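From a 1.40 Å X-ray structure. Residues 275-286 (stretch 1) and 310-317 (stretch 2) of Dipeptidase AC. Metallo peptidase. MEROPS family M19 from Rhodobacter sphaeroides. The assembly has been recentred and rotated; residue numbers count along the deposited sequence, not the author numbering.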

# COMPACT_ATOMS: atom_id res chain seq x y z
N ARG A 275 8.84 6.51 16.09
CA ARG A 275 7.74 6.50 17.05
C ARG A 275 6.41 6.56 16.31
O ARG A 275 6.35 6.96 15.15
N ARG A 276 5.33 6.17 17.00
CA ARG A 276 4.00 6.16 16.40
C ARG A 276 3.24 7.49 16.47
O ARG A 276 2.25 7.68 15.76
N SER A 277 3.70 8.41 17.31
CA SER A 277 2.98 9.67 17.55
C SER A 277 2.73 10.52 16.29
O SER A 277 3.64 10.78 15.51
N ALA A 278 1.49 10.98 16.14
CA ALA A 278 1.11 11.87 15.06
C ALA A 278 1.65 13.30 15.23
O ALA A 278 1.49 14.13 14.33
N GLU A 279 2.26 13.58 16.38
CA GLU A 279 2.77 14.92 16.67
C GLU A 279 4.13 15.14 16.02
O GLU A 279 5.19 14.87 16.61
N MET A 280 4.09 15.62 14.79
CA MET A 280 5.27 15.82 13.97
C MET A 280 4.93 16.86 12.91
O MET A 280 3.76 17.17 12.70
N GLY A 281 5.95 17.37 12.25
CA GLY A 281 5.75 18.36 11.21
C GLY A 281 6.00 17.80 9.82
O GLY A 281 6.03 16.58 9.62
N TRP A 282 6.16 18.69 8.85
CA TRP A 282 6.39 18.28 7.46
C TRP A 282 7.82 17.78 7.18
O TRP A 282 8.04 17.06 6.20
N GLU A 283 8.79 18.18 8.00
CA GLU A 283 10.19 17.86 7.73
C GLU A 283 10.45 16.37 7.42
O GLU A 283 11.15 16.06 6.46
N PRO A 284 9.92 15.46 8.25
CA PRO A 284 10.23 14.05 7.97
C PRO A 284 9.61 13.56 6.66
O PRO A 284 10.20 12.72 5.97
N VAL A 285 8.44 14.07 6.32
CA VAL A 285 7.79 13.70 5.06
C VAL A 285 8.69 14.10 3.89
O VAL A 285 8.95 13.31 2.99
N LEU A 286 9.19 15.34 3.92
CA LEU A 286 10.02 15.82 2.82
C LEU A 286 11.40 15.20 2.82
O LEU A 286 12.04 15.07 1.79
N ALA A 310 -2.93 2.90 9.34
CA ALA A 310 -1.90 3.35 10.27
C ALA A 310 -2.20 4.75 10.79
O ALA A 310 -2.98 5.48 10.21
N THR A 311 -1.54 5.13 11.88
CA THR A 311 -1.59 6.52 12.33
C THR A 311 -0.71 7.36 11.40
O THR A 311 0.41 6.96 11.09
N ILE A 312 -1.23 8.51 10.97
CA ILE A 312 -0.51 9.37 10.02
C ILE A 312 -0.24 10.74 10.66
O ILE A 312 -0.77 11.03 11.74
N PRO A 313 0.57 11.59 10.01
CA PRO A 313 0.94 12.87 10.63
C PRO A 313 -0.26 13.77 10.87
O PRO A 313 -1.18 13.82 10.06
N GLN A 314 -0.24 14.50 11.99
CA GLN A 314 -1.34 15.39 12.33
C GLN A 314 -1.64 16.42 11.23
O GLN A 314 -2.80 16.81 11.05
N GLY A 315 -0.61 16.82 10.48
CA GLY A 315 -0.76 17.78 9.40
C GLY A 315 -1.55 17.27 8.21
O GLY A 315 -2.08 18.05 7.42
N ILE A 316 -1.61 15.95 8.07
CA ILE A 316 -2.45 15.32 7.05
C ILE A 316 -3.79 14.91 7.66
O ILE A 316 -4.84 15.33 7.18
N ALA A 317 -3.74 14.09 8.71
CA ALA A 317 -4.91 13.70 9.52
C ALA A 317 -5.90 12.73 8.87
O ALA A 317 -6.36 11.79 9.51

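The contact buries 520 Å² between a mostly loop segment that leads into a helix and a second loop segment, and is pinned where the backbones come closest, Ala278 CA lying 4.5 Å from Pro313 CA. Arg275 stays out of reach, and the contact opens with Arg276. Its CA-to-CB bond points sideways, but a chi1 t, chi2 t, chi3 p conformation brings the guanidinium round until Arg276 NH1 lies 3.2 Å from Thr311 OG1. Thr311 itself points toward stretch 1 with chi1 m. Arg276 NE and NH2 are hydrogen-bonded elsewhere in the structure.

Ser277 turns away and works within its own loop: in the t rotamer its OG accepts a hydrogen bond from Glu279 N at 3.1 Å, bracing the turn around Ala278. Ala278 is the close-fitting residue. Its methyl points toward stretch 2, with Ala278 CB 3.3 Å from Ile312 O and 3.9 Å from Thr311 CG2, while its carbonyl supplies the stronger of the two direct hydrogen bonds across the contact, Gln314 N donating to Ala278 O at 2.9 Å with an angle of 156°. The methyl sits against Ile312 O at the point where the main chains are close enough to bond directly.

Glu279 points away, extended with chi1 and chi2 both t, and contributes mainly its backbone flank: Glu279 CA is 3.8 Å from Gln314 OE1. Gln314, by contrast, points toward stretch 1, and its p, t conformation lays the amide alongside the loop, where Gln314 NE2 gives Met280 O a weak hydrogen bond of 3.4 Å. The same carbonyl also receives a bond from water 1, 2.8 Å from Met280 O, and that water accepts from Gly315 N, again at 2.8 Å. One water therefore couples a carbonyl of one loop to an amide of the other.

The Met280 side chain starts sideways, but its p, t, m rotamer brings the thioether to the proline ring, SD resting 3.9 Å from Pro313 CG. Gly281 makes no contact. Trp282, chi1 m and chi2 117°, also starts sideways and reaches across with its six-membered ring: CH2 is 3.5 Å from Gly315 O, and CZ3 meets Ile316 CG1 at 3.7 Å near the plane of the indole, at its edge. Ile316, m and t, likewise bends its end inward. Gly315 is what makes room, since an ideal CB there would sit just 3.1 Å from Trp282 CZ2.

On the helix, buried Val285 points toward stretch 2 in the t rotamer and backs the proline more loosely, its CG2 lying 4.4 Å from Pro313 CG.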

# COMPACT_ATOMS: atom_id res chain seq x y z
CB ARG A 275 7.82 7.70 17.99
CG ARG A 275 8.95 7.65 19.02
CD ARG A 275 8.82 8.82 19.98
NE ARG A 275 7.49 8.89 20.56
CZ ARG A 275 7.00 9.93 21.23
NH1 ARG A 275 7.75 11.02 21.41
NH2 ARG A 275 5.77 9.89 21.72
CB ARG A 276 3.17 5.04 17.04
CG ARG A 276 1.87 4.72 16.31
CD ARG A 276 1.13 3.57 16.98
NE ARG A 276 0.61 3.96 18.29
CZ ARG A 276 -0.63 4.36 18.50
NH1 ARG A 276 -1.49 4.41 17.49
NH2 ARG A 276 -1.02 4.70 19.72
CB SER A 277 3.72 10.50 18.59
OG SER A 277 3.13 11.78 18.71
CB ALA A 278 -0.41 11.91 14.91
CB GLU A 279 2.85 15.15 18.19
CG GLU A 279 3.48 16.48 18.58
CD GLU A 279 3.66 16.62 20.09
OE1 GLU A 279 4.56 17.38 20.51
OE2 GLU A 279 2.91 15.96 20.84
CB MET A 280 5.67 14.51 13.28
CG MET A 280 4.56 13.91 12.38
SD MET A 280 4.97 12.31 11.62
CE MET A 280 6.03 12.80 10.27
CB TRP A 282 6.05 19.42 6.50
CG TRP A 282 4.62 19.82 6.52
CD1 TRP A 282 4.11 21.03 6.89
CD2 TRP A 282 3.49 19.00 6.17
NE1 TRP A 282 2.75 21.03 6.78
CE2 TRP A 282 2.34 19.79 6.34
CE3 TRP A 282 3.35 17.68 5.72
CZ2 TRP A 282 1.06 19.31 6.09
CZ3 TRP A 282 2.07 17.21 5.47
CH2 TRP A 282 0.95 18.02 5.66
CB GLU A 283 11.11 18.28 8.89
CG GLU A 283 11.16 19.76 9.23
CD GLU A 283 12.09 20.02 10.42
OE1 GLU A 283 12.63 19.04 10.98
OE2 GLU A 283 12.28 21.20 10.81
CB PRO A 284 9.62 13.30 9.17
CG PRO A 284 9.54 14.36 10.26
CD PRO A 284 9.21 15.62 9.53
CB VAL A 285 6.42 14.38 4.93
CG1 VAL A 285 5.81 14.10 3.56
CG2 VAL A 285 5.48 13.92 6.05
CB LEU A 286 10.12 17.35 2.88
CG LEU A 286 8.81 18.05 2.54
CD1 LEU A 286 8.91 19.53 2.88
CD2 LEU A 286 8.45 17.82 1.07
CB ALA A 310 -0.55 3.35 9.56
CB THR A 311 -1.06 6.66 13.77
OG1 THR A 311 -1.87 5.86 14.64
CG2 THR A 311 -1.11 8.12 14.22
CB ILE A 312 -1.30 9.47 8.68
CG1 ILE A 312 -2.61 10.24 8.86
CG2 ILE A 312 -1.56 8.08 8.11
CD1 ILE A 312 -3.44 10.41 7.58
CB PRO A 313 1.88 13.51 9.60
CG PRO A 313 2.38 12.35 8.76
CD PRO A 313 1.21 11.41 8.69
CB GLN A 314 -1.07 16.10 13.66
CG GLN A 314 0.13 17.04 13.63
CD GLN A 314 0.53 17.55 15.01
OE1 GLN A 314 -0.13 17.25 16.01
NE2 GLN A 314 1.61 18.32 15.07
CB ILE A 316 -1.75 14.11 6.41
CG1 ILE A 316 -0.43 14.54 5.77
CG2 ILE A 316 -2.65 13.47 5.34
CD1 ILE A 316 0.43 13.37 5.26
CB ALA A 317 -5.64 14.94 10.05
O HOH W 1 2.14 16.77 10.44